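Peptidyl-prolyl cis-trans isomerase (Hirschia baltica, PDB 5EX2) probably catalyses the cis-trans isomerisation of peptide bonds preceding proline, as a periplasmic member of the cyclophilin family. Local coordinates at residues Glu29-Val34 / Ile212-Val217; Val35-Ala40 / Gly189-Gly194; Thr63-Val68 / Lys199-Gly204. All coordinates share one frame; numbering follows the deposited sequence.

How the interactions relate
All three contacts belong to the closed antiparallel barrel of the cyclophilin fold. Interaction 2 is its core contact: strands 33-39 and 187-191 pair near the centre of the chain, and nearly every touching residue is buried. Interactions 1 and 3 lie farther out and are only partly buried. Interactions 1 and 2 share strand 33-39 and touch where T30 CG2 packs on V35 CG2. Interactions 1 and 3 meet through neighbouring strands 212-218 and 63-69. Classic bulges mark both strand pairings, but threonine hydroxyls extend the bonding in interaction 1, whereas interaction 2 adds a water-bridged glutamate and arginine. Interaction 3 joins a strand to a loop by one bridge and a CH-pi contact of leucine on phenylalanine.

Interaction 1: Glu29-Val34 / Ile212-Val217; sequences ETTKGV and ILVSAV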
loop_
_atom_site.group_PDB
_atom_site.type_symbol
_atom_site.label_atom_id
_atom_site.label_comp_id
_atom_site.label_asym_id
_atom_site.label_seq_id
_atom_site.Cartn_x
_atom_site.Cartn_y
_atom_site.Cartn_z
ATOM N N GLU A 29 -5.913 -10.379 8.930
ATOM C CA GLU A 29 -6.824 -10.357 10.059
ATOM C C GLU A 29 -6.051 -10.093 11.327
ATOM O O GLU A 29 -5.141 -10.849 11.643
ATOM C CB GLU A 29 -7.556 -11.682 10.186
ATOM C CG GLU A 29 -8.704 -11.843 9.208
ATOM C CD GLU A 29 -9.887 -10.949 9.562
ATOM O OE1 GLU A 29 -9.792 -10.172 10.547
ATOM O OE2 GLU A 29 -10.915 -11.021 8.855
ATOM N N THR A 30 -6.387 -9.015 12.030
ATOM C CA THR A 30 -5.682 -8.642 13.245
ATOM C C THR A 30 -6.647 -8.675 14.419
ATOM O O THR A 30 -7.878 -8.742 14.241
ATOM C CB THR A 30 -5.052 -7.224 13.171
ATOM O OG1 THR A 30 -6.051 -6.243 13.481
ATOM C CG2 THR A 30 -4.439 -6.943 11.812
ATOM N N THR A 31 -6.098 -8.588 15.626
ATOM C CA THR A 31 -6.912 -8.551 16.806
ATOM C C THR A 31 -7.650 -7.224 16.982
ATOM O O THR A 31 -8.375 -7.058 17.947
ATOM C CB THR A 31 -6.071 -8.881 18.060
ATOM O OG1 THR A 31 -4.840 -8.154 18.016
ATOM C CG2 THR A 31 -5.762 -10.369 18.108
ATOM N N LYS A 32 -7.470 -6.291 16.044
ATOM C CA LYS A 32 -8.256 -5.055 16.024
ATOM C C LYS A 32 -9.178 -4.975 14.811
ATOM O O LYS A 32 -9.849 -3.964 14.599
ATOM C CB LYS A 32 -7.330 -3.839 16.049
ATOM C CG LYS A 32 -6.740 -3.539 17.418
ATOM C CD LYS A 32 -7.770 -2.939 18.368
ATOM C CE LYS A 32 -7.172 -2.647 19.728
ATOM N NZ LYS A 32 -6.595 -3.868 20.343
ATOM N N GLY A 33 -9.216 -6.048 14.025
ATOM C CA GLY A 33 -10.037 -6.092 12.827
ATOM C C GLY A 33 -9.223 -6.397 11.582
ATOM O O GLY A 33 -8.018 -6.708 11.625
ATOM N N VAL A 34 -9.899 -6.314 10.441
ATOM C CA VAL A 34 -9.326 -6.744 9.177
ATOM C C VAL A 34 -8.718 -5.575 8.403
ATOM O O VAL A 34 -9.213 -4.453 8.438
ATOM C CB VAL A 34 -10.389 -7.459 8.314
ATOM C CG1 VAL A 34 -11.476 -6.499 7.824
ATOM C CG2 VAL A 34 -9.730 -8.186 7.152
ATOM N N ILE A 212 -2.074 -8.631 17.442
ATOM C CA ILE A 212 -1.558 -9.789 16.724
ATOM C C ILE A 212 -2.105 -9.799 15.315
ATOM O O ILE A 212 -3.264 -9.483 15.100
ATOM C CB ILE A 212 -1.950 -11.104 17.437
ATOM C CG1 ILE A 212 -1.472 -11.085 18.894
ATOM C CG2 ILE A 212 -1.392 -12.321 16.697
ATOM C CD1 ILE A 212 -1.978 -12.246 19.735
ATOM N N LEU A 213 -1.261 -10.186 14.380
ATOM C CA LEU A 213 -1.678 -10.551 13.039
ATOM C C LEU A 213 -2.100 -11.998 13.138
ATOM O O LEU A 213 -1.271 -12.894 13.143
ATOM C CB LEU A 213 -0.543 -10.363 12.039
ATOM C CG LEU A 213 -0.834 -10.759 10.593
ATOM C CD1 LEU A 213 -2.048 -10.044 10.027
ATOM C CD2 LEU A 213 0.393 -10.448 9.760
ATOM N N VAL A 214 -3.400 -12.223 13.237
ATOM C CA VAL A 214 -3.926 -13.560 13.473
ATOM C C VAL A 214 -3.761 -14.468 12.256
ATOM O O VAL A 214 -3.436 -15.657 12.378
ATOM C CB VAL A 214 -5.414 -13.484 13.864
ATOM C CG1 VAL A 214 -6.006 -14.873 14.035
ATOM C CG2 VAL A 214 -5.605 -12.659 15.115
ATOM N N SER A 215 -4.018 -13.914 11.076
ATOM C CA SER A 215 -3.865 -14.674 9.843
ATOM C C SER A 215 -3.640 -13.746 8.667
ATOM O O SER A 215 -4.025 -12.588 8.696
ATOM C CB SER A 215 -5.096 -15.547 9.586
ATOM O OG SER A 215 -6.228 -14.744 9.291
ATOM N N ALA A 216 -3.020 -14.290 7.632
ATOM C CA ALA A 216 -2.831 -13.605 6.371
ATOM C C ALA A 216 -3.208 -14.567 5.257
ATOM O O ALA A 216 -2.835 -15.742 5.288
ATOM C CB ALA A 216 -1.394 -13.131 6.225
ATOM N N VAL A 217 -3.952 -14.062 4.279
ATOM C CA VAL A 217 -4.417 -14.870 3.161
ATOM C C VAL A 217 -4.342 -14.085 1.870
ATOM O O VAL A 217 -4.756 -12.941 1.826
ATOM C CB VAL A 217 -5.880 -15.348 3.360
ATOM C CG1 VAL A 217 -6.298 -16.269 2.235
ATOM C CG2 VAL A 217 -6.039 -16.060 4.686
#
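The contact closes part of the cyclophilin barrel, where strand 25-30 runs antiparallel to strand 212-218. A classic beta bulge interrupts the pairing: V214 and S215 both face E29. The carbonyl O of E29 therefore takes two N-H groups. V214 N is 2.7 Å from E29 O, and S215 N adds a weak bond at 3.3 Å to the same E29 O. E29 N is satisfied in return by S215 O, 2.9 Å away, and lies in the plane of that carbonyl.

Beyond the bulge the bonding continues past the end of the strand. T31 N donates to I212 O, and the CA of T30 also makes a CA-H...O contact with this oxygen. T31 OG1 accepts from I212 N at 2.9 Å in a fairly straight bond (161° at the hydrogen). The hydroxyl sits between its own backbone N and carbonyl carbon, and it also bonds to D211. D211 forms a salt bridge with K32 NZ, so one carboxylate serves two residues of the turn.

T30 to G33 is a type I turn joining two neighbouring strands. T30 OG1 accepts from K32 N, which makes an ST turn, and donates to G33 O. T30 N donates to G33 O as well, so this oxygen holds two donors. G33 N donates back to T30 O at 3.0 Å. G33 has a positive phi (123°), which suits glycine.

Apolar contact is slight. The T31 and V214 side chains cross at about a right angle, with T31 CG2 3.8 Å from V214 CG2 and near I212 CB. L213 points to the same face as T30, and its CD1 lies near E29 O. On the other face S215 OG rests beside the start of the E29 chain, 3.5 Å from E29 CB.

Interaction 2: Val35-Ala40 / Gly189-Gly194; sequences VYIELA and GRMLEG
Backbone bonds carry this antiparallel pairing of barrel strands 33-39 and 187-191. E38 N donates to R190 O at 2.8 Å, in the carbonyl plane, and R190 N returns a bond to E38 O. Farther along, Y36 N reaches E193 O at 2.9 Å from above the carbonyl plane. A classic bulge puts L192 and E193 both opposite Y36, and L192 N makes only a weak bond to Y36 O.

Outside the backbone, a water links E38 OE1 to R190 NH2 by accepting from the arginine and donating to the carboxylate. Each group has further partners: R18 forms a salt bridge with E38, and S261 and Q258 bind R190.

L192 packs against both side chains. Its CD2 lies 3.8 Å from E38 CB and over one face of the R190 guanidinium, nearer its rim. E193 CB meets the edge of the Y36 ring. On the face of I37 and M191, V35 CG1 presses tightly on M191 CG at 3.5 Å. G189 has no side chain, and its CA lies 3.1 Å from E38 O, so the strands run close here.

Buried charge is thus answered on several sides. The carboxylate and guanidinium, 4.9 Å apart at E38 OE1 and R190 NH2, probably favour each other's charged state through the water and their outer partners.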
loop_
_atom_site.group_PDB
_atom_site.type_symbol
_atom_site.label_atom_id
_atom_site.label_comp_id
_atom_site.label_asym_id
_atom_site.label_seq_id
_atom_site.Cartn_x
_atom_site.Cartn_y
_atom_site.Cartn_z
ATOM N N VAL A 35 -7.612 -5.876 7.732
ATOM C CA VAL A 35 -6.908 -4.954 6.874
ATOM C C VAL A 35 -6.785 -5.637 5.511
ATOM O O VAL A 35 -6.253 -6.741 5.410
ATOM C CB VAL A 35 -5.510 -4.593 7.433
ATOM C CG1 VAL A 35 -4.815 -3.600 6.531
ATOM C CG2 VAL A 35 -5.615 -4.041 8.864
ATOM N N TYR A 36 -7.318 -4.995 4.479
ATOM C CA TYR A 36 -7.183 -5.479 3.116
ATOM C C TYR A 36 -6.100 -4.667 2.432
ATOM O O TYR A 36 -6.223 -3.450 2.331
ATOM C CB TYR A 36 -8.507 -5.356 2.350
ATOM C CG TYR A 36 -9.619 -6.229 2.893
ATOM C CD1 TYR A 36 -9.682 -7.567 2.585
ATOM C CD2 TYR A 36 -10.615 -5.692 3.694
ATOM C CE1 TYR A 36 -10.703 -8.357 3.076
ATOM C CE2 TYR A 36 -11.638 -6.468 4.179
ATOM C CZ TYR A 36 -11.667 -7.792 3.872
ATOM O OH TYR A 36 -12.704 -8.553 4.365
ATOM N N ILE A 37 -5.057 -5.340 1.961
ATOM C CA ILE A 37 -3.919 -4.662 1.354
ATOM C C ILE A 37 -3.856 -4.998 -0.131
ATOM O O ILE A 37 -3.896 -6.176 -0.508
ATOM C CB ILE A 37 -2.606 -5.082 2.030
ATOM C CG1 ILE A 37 -2.619 -4.634 3.486
ATOM C CG2 ILE A 37 -1.400 -4.484 1.293
ATOM C CD1 ILE A 37 -1.529 -5.249 4.332
ATOM N N GLU A 38 -3.763 -3.975 -0.974
ATOM C CA GLU A 38 -3.459 -4.189 -2.383
ATOM C C GLU A 38 -1.953 -4.081 -2.590
ATOM O O GLU A 38 -1.328 -3.084 -2.241
ATOM C CB GLU A 38 -4.189 -3.207 -3.321
ATOM C CG GLU A 38 -4.000 -3.632 -4.773
ATOM C CD GLU A 38 -4.631 -2.724 -5.809
ATOM O OE1 GLU A 38 -5.157 -1.650 -5.463
ATOM O OE2 GLU A 38 -4.580 -3.115 -6.994
ATOM N N LEU A 39 -1.392 -5.116 -3.194
ATOM C CA LEU A 39 0.007 -5.140 -3.577
ATOM C C LEU A 39 0.234 -4.293 -4.822
ATOM O O LEU A 39 -0.638 -4.205 -5.695
ATOM C CB LEU A 39 0.452 -6.563 -3.862
ATOM C CG LEU A 39 0.192 -7.538 -2.729
ATOM C CD1 LEU A 39 0.506 -8.969 -3.163
ATOM C CD2 LEU A 39 1.002 -7.135 -1.494
ATOM N N ALA A 40 1.421 -3.702 -4.928
ATOM C CA ALA A 40 1.772 -2.821 -6.031
ATOM C C ALA A 40 2.984 -3.348 -6.802
ATOM O O ALA A 40 4.109 -2.881 -6.585
ATOM C CB ALA A 40 2.056 -1.431 -5.503
ATOM N N GLY A 189 2.629 -1.768 -0.859
ATOM C CA GLY A 189 1.196 -1.960 -0.883
ATOM C C GLY A 189 0.455 -0.831 -0.218
ATOM O O GLY A 189 1.050 0.134 0.242
ATOM N N ARG A 190 -0.862 -0.961 -0.200
ATOM C CA ARG A 190 -1.727 0.043 0.360
ATOM C C ARG A 190 -2.946 -0.597 0.999
ATOM O O ARG A 190 -3.499 -1.519 0.433
ATOM C CB ARG A 190 -2.146 1.015 -0.743
ATOM C CG ARG A 190 -2.938 2.144 -0.244
ATOM C CD ARG A 190 -3.278 3.076 -1.363
ATOM N NE ARG A 190 -4.314 2.593 -2.267
ATOM C CZ ARG A 190 -5.613 2.696 -2.027
ATOM N NH1 ARG A 190 -6.042 3.200 -0.877
ATOM N NH2 ARG A 190 -6.485 2.303 -2.941
ATOM N N MET A 191 -3.364 -0.076 2.150
ATOM C CA MET A 191 -4.555 -0.575 2.849
ATOM C C MET A 191 -5.804 -0.005 2.216
ATOM O O MET A 191 -6.140 1.160 2.426
ATOM C CB MET A 191 -4.494 -0.202 4.334
ATOM C CG MET A 191 -3.305 -0.833 5.054
ATOM S SD MET A 191 -3.210 -0.448 6.801
ATOM C CE MET A 191 -2.190 1.009 6.794
ATOM N N LEU A 192 -6.475 -0.819 1.412
ATOM C CA LEU A 192 -7.739 -0.435 0.802
ATOM C C LEU A 192 -8.800 -0.160 1.851
ATOM O O LEU A 192 -9.579 0.791 1.754
ATOM C CB LEU A 192 -8.224 -1.534 -0.132
ATOM C CG LEU A 192 -7.285 -1.949 -1.255
ATOM C CD1 LEU A 192 -8.006 -2.896 -2.196
ATOM C CD2 LEU A 192 -6.776 -0.736 -2.025
ATOM N N GLU A 193 -8.823 -1.032 2.853
ATOM C CA GLU A 193 -9.686 -0.904 4.012
ATOM C C GLU A 193 -8.830 -1.330 5.176
ATOM O O GLU A 193 -7.975 -2.207 5.029
ATOM C CB GLU A 193 -10.956 -1.759 3.893
ATOM C CG GLU A 193 -12.060 -1.097 3.080
ATOM C CD GLU A 193 -13.377 -1.873 3.084
ATOM O OE1 GLU A 193 -13.542 -2.808 3.906
ATOM O OE2 GLU A 193 -14.261 -1.538 2.264
ATOM N N GLY A 194 -9.025 -0.684 6.313
ATOM C CA GLY A 194 -8.315 -1.046 7.521
ATOM C C GLY A 194 -7.279 -0.053 8.016
ATOM O O GLY A 194 -6.598 -0.328 8.985
HETATM O O HOH W 1 -4.668 1.090 -4.904
#

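Interaction 3: Thr63-Val68 / Lys199-Gly204; sequences TKFHRV and KSLTIG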
loop_
_atom_site.group_PDB
_atom_site.type_symbol
_atom_site.label_atom_id
_atom_site.label_comp_id
_atom_site.label_asym_id
_atom_site.label_seq_id
_atom_site.Cartn_x
_atom_site.Cartn_y
_atom_site.Cartn_z
ATOM N N THR A 63 2.053 -13.519 14.408
ATOM C CA THR A 63 3.107 -12.541 14.653
ATOM C C THR A 63 2.530 -11.284 15.300
ATOM O O THR A 63 1.410 -10.862 15.025
ATOM C CB THR A 63 3.862 -12.163 13.371
ATOM O OG1 THR A 63 2.947 -11.718 12.372
ATOM C CG2 THR A 63 4.676 -13.348 12.837
ATOM N N LYS A 64 3.323 -10.680 16.170
ATOM C CA LYS A 64 2.854 -9.556 16.958
ATOM C C LYS A 64 2.995 -8.254 16.186
ATOM O O LYS A 64 3.807 -8.152 15.270
ATOM C CB LYS A 64 3.647 -9.435 18.250
ATOM C CG LYS A 64 3.651 -10.680 19.103
ATOM C CD LYS A 64 2.278 -11.053 19.592
ATOM C CE LYS A 64 2.354 -12.218 20.579
ATOM N NZ LYS A 64 3.184 -11.895 21.774
ATOM N N PHE A 65 2.235 -7.248 16.581
ATOM C CA PHE A 65 2.558 -5.875 16.213
ATOM C C PHE A 65 3.401 -5.340 17.346
ATOM O O PHE A 65 2.907 -4.742 18.306
ATOM C CB PHE A 65 1.299 -5.058 15.974
ATOM C CG PHE A 65 0.637 -5.418 14.705
ATOM C CD1 PHE A 65 1.107 -4.906 13.513
ATOM C CD2 PHE A 65 -0.419 -6.301 14.680
ATOM C CE1 PHE A 65 0.522 -5.260 12.314
ATOM C CE2 PHE A 65 -1.005 -6.658 13.483
ATOM C CZ PHE A 65 -0.534 -6.134 12.303
ATOM N N HIS A 66 4.697 -5.603 17.242
ATOM C CA HIS A 66 5.610 -5.430 18.366
ATOM C C HIS A 66 6.205 -4.031 18.483
ATOM O O HIS A 66 6.831 -3.723 19.489
ATOM C CB HIS A 66 6.744 -6.446 18.269
ATOM C CG HIS A 66 7.650 -6.208 17.107
ATOM N ND1 HIS A 66 7.386 -6.676 15.838
ATOM C CD2 HIS A 66 8.798 -5.495 17.014
ATOM C CE1 HIS A 66 8.341 -6.277 15.015
ATOM N NE2 HIS A 66 9.209 -5.559 15.703
ATOM N N ARG A 67 6.042 -3.196 17.465
ATOM C CA ARG A 67 6.557 -1.831 17.518
ATOM C C ARG A 67 5.547 -0.908 16.869
ATOM O O ARG A 67 5.415 -0.888 15.648
ATOM C CB ARG A 67 7.917 -1.735 16.816
ATOM C CG ARG A 67 8.516 -0.331 16.738
ATOM C CD ARG A 67 9.701 -0.320 15.777
ATOM N NE ARG A 67 10.196 1.024 15.463
ATOM C CZ ARG A 67 10.335 1.526 14.237
ATOM N NH1 ARG A 67 10.018 0.815 13.164
ATOM N NH2 ARG A 67 10.799 2.762 14.077
ATOM N N VAL A 68 4.834 -0.164 17.701
ATOM C CA VAL A 68 3.733 0.670 17.244
ATOM C C VAL A 68 3.913 2.051 17.828
ATOM O O VAL A 68 4.010 2.211 19.052
ATOM C CB VAL A 68 2.377 0.081 17.671
ATOM C CG1 VAL A 68 1.233 0.946 17.200
ATOM C CG2 VAL A 68 2.223 -1.329 17.141
ATOM N N LYS A 199 -4.545 2.167 12.789
ATOM C CA LYS A 199 -4.433 3.271 13.736
ATOM C C LYS A 199 -4.911 2.907 15.132
ATOM O O LYS A 199 -4.701 3.663 16.067
ATOM C CB LYS A 199 -5.211 4.491 13.239
ATOM C CG LYS A 199 -4.614 5.191 12.055
ATOM C CD LYS A 199 -5.514 6.386 11.725
ATOM C CE LYS A 199 -5.008 7.285 10.640
ATOM N NZ LYS A 199 -6.047 8.330 10.360
ATOM N N SER A 200 -5.558 1.759 15.284
ATOM C CA SER A 200 -6.064 1.340 16.588
ATOM C C SER A 200 -5.159 0.296 17.242
ATOM O O SER A 200 -5.399 -0.089 18.386
ATOM C CB SER A 200 -7.493 0.786 16.468
ATOM O OG SER A 200 -7.521 -0.497 15.868
ATOM N N LEU A 201 -4.165 -0.216 16.516
ATOM C CA LEU A 201 -3.268 -1.220 17.095
ATOM C C LEU A 201 -2.555 -0.632 18.310
ATOM O O LEU A 201 -2.203 0.551 18.318
ATOM C CB LEU A 201 -2.273 -1.723 16.050
ATOM C CG LEU A 201 -2.906 -2.453 14.856
ATOM C CD1 LEU A 201 -1.935 -2.655 13.747
ATOM C CD2 LEU A 201 -3.438 -3.806 15.293
ATOM N N THR A 202 -2.367 -1.466 19.330
ATOM C CA THR A 202 -1.862 -1.009 20.613
ATOM C C THR A 202 -0.441 -0.458 20.486
ATOM O O THR A 202 0.452 -1.106 19.931
ATOM C CB THR A 202 -1.912 -2.153 21.627
ATOM O OG1 THR A 202 -3.275 -2.573 21.782
ATOM C CG2 THR A 202 -1.410 -1.715 22.970
ATOM N N ILE A 203 -0.271 0.740 21.016
ATOM C CA ILE A 203 0.975 1.474 20.971
ATOM C C ILE A 203 1.981 0.898 21.945
ATOM O O ILE A 203 1.621 0.547 23.060
ATOM C CB ILE A 203 0.703 2.963 21.314
ATOM C CG1 ILE A 203 -0.113 3.619 20.203
ATOM C CG2 ILE A 203 1.989 3.756 21.578
ATOM C CD1 ILE A 203 -0.911 4.827 20.663
ATOM N N GLY A 204 3.245 0.836 21.536
ATOM C CA GLY A 204 4.325 0.465 22.447
ATOM C C GLY A 204 5.529 -0.075 21.707
ATOM O O GLY A 204 5.438 -0.512 20.558
HETATM O O HOH W 2 0.330 -3.806 19.125
#
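The ring of F65 carries L201 on one face. L201 CD1 lies 3.7 Å from the ring centroid and only 7° off the ring normal, so this methyl sits almost over the centre in a CH-pi contact. L201 CD2 is set toward one side of the ring, nearest F65 CD2. The two side chains cross obliquely. L213, F171 and L173 also touch F65, which places the ring among barrel strands.

Three residues on, V68 presses against the backbone of the loop. Its CB is 3.2 Å from T202 O, and both of its methyls lie near this same oxygen. V68 CG1 also approaches L201 O. That carbonyl is bonded by R175, which touches V68 as well. T202 O is satisfied by a water, which donates to it and to F65 O and so bridges the two backbones.

A single antiparallel bridge pins the far end. V68 N donates to G204 O at 2.9 Å along a nearly straight line (171° at the hydrogen). G204 N answers with a bond to V68 O, at 2.9 Å on a lone pair of that carbonyl. I203 points outward, yet its CG2 still rests on V68 O, and a bound magnesium ion lies about 6 Å from the I203 side chain.

The loop of 199-204 follows helix 195-198 and leads on to strand 212-218. D211 OD2 accepts from T202 N, and the D211 backbone is hydrogen-bonded to that of F65. The loop runs beside the end of strand 63-69, while L201 also touches A74 on strand 73-76 and L173 on strand 171-174.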